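Local coordinates for probable fatty acyl-CoA transferase Rv3272 (Mycobacterium tuberculosis, PDB 5YX6) that acts as a family III CoA transferase, binding fatty acyl-CoAs, palmitoyl-CoA most tightly, and altering the lipid profile of the mycobacterial cell wall, at the interface of chains A and B. Residues are numbered along the deposited sequence; one frame, centred on the assembly and turned at random. Chains: chain A/B, Uncharacterized protein Rv3272.

The interface of chains A and B. Residues chain A 152-154, 207, 211, 218; chain B 338, 341, 343-344, 349.
A:Tyr207 packs its phenol against B:Val338, B:Leu343, B:Phe344 and B:Leu349, and chain B hides 60 Å² of its surface. Its CG is anti to the backbone N (chi1 -178°), which turns the ring toward chain B while its far face stays packed on A:Val211 of the same helix, 206-213. The ring is clamped between two methyls. On one face B:Leu343 CD2 sits 3.6 Å from the centroid of the A:Tyr207 ring, a CH-pi contact. On the opposite face lies A:Val211 CG2, offset toward the rim, and this clamp is likely to limit the tilt of the phenol. B:Leu349 CD1 approaches obliquely and reaches A:Tyr207 CE2 at 3.8 Å.

B:Val338 meets A:Tyr207 tip to tip, its CG1 3.5 Å from A:Tyr207 OH. The A:Tyr207 side chain crosses that of B:Phe344 at about a right angle, with OH in the plane of the B:Phe344 ring, at its edge. Among the residues of this patch no polar pair across the contact is close enough to bond, so this part of the homodimer interface is held by apolar packing. The other branch of B:Val338, CG2, rests on the loop backbone just after helix 146-152, 3.6 Å from A:Ala153 C. Nearby, the extended side chain of A:Glu152 passes B:Leu343 at about a right angle, its carboxylate OE2 3.7 Å from B:Leu343 CD2.

Within chain B, the B:Thr341 hydroxyl ties helix 335-338 to helix 342-346. B:Phe344 N donates to B:Thr341 OG1 at 3.2 Å, and B:Thr341 OG1 donates in the carbonyl plane to B:Val338 O, 2.9 Å long with a C=O...donor angle of 146°.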
loop_
_atom_site.group_PDB
_atom_site.type_symbol
_atom_site.label_atom_id
_atom_site.label_comp_id
_atom_site.label_asym_id
_atom_site.label_seq_id
_atom_site.Cartn_x
_atom_site.Cartn_y
_atom_site.Cartn_z
ATOM N N GLU A 152 -12.475 6.194 8.441
ATOM C CA GLU A 152 -12.329 6.193 9.884
ATOM C C GLU A 152 -10.859 6.449 10.274
ATOM O O GLU A 152 -10.582 7.002 11.344
ATOM C CB GLU A 152 -12.864 4.880 10.476
ATOM C CG GLU A 152 -12.931 4.887 11.996
ATOM C CD GLU A 152 -13.847 3.815 12.579
ATOM O OE1 GLU A 152 -14.464 3.038 11.814
ATOM O OE2 GLU A 152 -13.955 3.758 13.820
ATOM N N ALA A 153 -9.930 6.066 9.396
ATOM C CA ALA A 153 -8.492 6.298 9.622
ATOM C C ALA A 153 -8.000 7.683 9.156
ATOM O O ALA A 153 -6.804 7.991 9.241
ATOM C CB ALA A 153 -7.682 5.224 8.945
ATOM N N GLY A 154 -8.896 8.491 8.602
ATOM C CA GLY A 154 -8.538 9.861 8.286
ATOM C C GLY A 154 -8.245 10.221 6.840
ATOM O O GLY A 154 -7.827 11.343 6.565
ATOM N N TYR A 207 -6.905 -1.177 9.453
ATOM C CA TYR A 207 -6.810 0.128 10.076
ATOM C C TYR A 207 -5.356 0.539 10.300
ATOM O O TYR A 207 -4.974 1.676 10.001
ATOM C CB TYR A 207 -7.573 0.133 11.392
ATOM C CG TYR A 207 -7.579 1.469 12.101
ATOM C CD1 TYR A 207 -8.420 2.494 11.682
ATOM C CD2 TYR A 207 -6.785 1.687 13.218
ATOM C CE1 TYR A 207 -8.447 3.709 12.340
ATOM C CE2 TYR A 207 -6.807 2.896 13.880
ATOM C CZ TYR A 207 -7.644 3.898 13.440
ATOM O OH TYR A 207 -7.668 5.101 14.099
ATOM N N VAL A 211 -3.474 3.817 8.721
ATOM C CA VAL A 211 -2.760 4.770 9.564
ATOM C C VAL A 211 -1.318 4.876 9.073
ATOM O O VAL A 211 -0.786 5.971 8.900
ATOM C CB VAL A 211 -2.805 4.348 11.055
ATOM C CG1 VAL A 211 -1.721 5.043 11.852
ATOM C CG2 VAL A 211 -4.188 4.628 11.658
ATOM N N LEU A 218 0.006 12.205 9.974
ATOM C CA LEU A 218 -0.535 11.898 11.292
ATOM C C LEU A 218 0.419 12.384 12.374
ATOM O O LEU A 218 -0.004 12.781 13.458
ATOM C CB LEU A 218 -0.766 10.390 11.453
ATOM C CG LEU A 218 -2.178 9.798 11.515
ATOM C CD1 LEU A 218 -3.241 10.865 11.535
ATOM C CD2 LEU A 218 -2.408 8.839 10.362
ATOM N N VAL B 338 -8.325 11.678 14.430
ATOM C CA VAL B 338 -7.993 10.243 14.453
ATOM C C VAL B 338 -7.150 9.865 15.666
ATOM O O VAL B 338 -7.396 8.869 16.355
ATOM C CB VAL B 338 -7.235 9.807 13.183
ATOM C CG1 VAL B 338 -6.663 8.395 13.354
ATOM C CG2 VAL B 338 -8.149 9.868 11.963
ATOM N N THR B 341 -9.001 9.257 19.067
ATOM C CA THR B 341 -10.095 8.295 19.162
ATOM C C THR B 341 -9.730 7.108 20.046
ATOM O O THR B 341 -8.555 6.763 20.168
ATOM C CB THR B 341 -10.500 7.771 17.770
ATOM O OG1 THR B 341 -9.425 7.008 17.205
ATOM C CG2 THR B 341 -10.848 8.926 16.854
ATOM N N LEU B 343 -10.420 4.042 19.410
ATOM C CA LEU B 343 -9.930 3.000 18.520
ATOM C C LEU B 343 -8.421 3.110 18.330
ATOM O O LEU B 343 -7.695 2.125 18.467
ATOM C CB LEU B 343 -10.627 3.072 17.162
ATOM C CG LEU B 343 -9.989 2.138 16.129
ATOM C CD1 LEU B 343 -10.076 0.665 16.605
ATOM C CD2 LEU B 343 -10.613 2.333 14.745
ATOM N N PHE B 344 -7.961 4.325 18.052
ATOM C CA PHE B 344 -6.550 4.573 17.829
ATOM C C PHE B 344 -5.747 4.151 19.050
ATOM O O PHE B 344 -4.694 3.542 18.923
ATOM C CB PHE B 344 -6.314 6.050 17.516
ATOM C CG PHE B 344 -4.905 6.375 17.104
ATOM C CD1 PHE B 344 -4.539 6.348 15.769
ATOM C CD2 PHE B 344 -3.953 6.725 18.048
ATOM C CE1 PHE B 344 -3.250 6.662 15.379
ATOM C CE2 PHE B 344 -2.664 7.031 17.668
ATOM C CZ PHE B 344 -2.310 7.004 16.331
ATOM N N LEU B 349 -0.522 2.100 18.482
ATOM C CA LEU B 349 0.061 2.415 17.183
ATOM C C LEU B 349 1.282 3.326 17.248
ATOM O O LEU B 349 1.955 3.552 16.240
ATOM C CB LEU B 349 -1.003 3.052 16.291
ATOM C CG LEU B 349 -1.941 2.036 15.643
ATOM C CD1 LEU B 349 -3.247 2.685 15.206
ATOM C CD2 LEU B 349 -1.247 1.355 14.470
#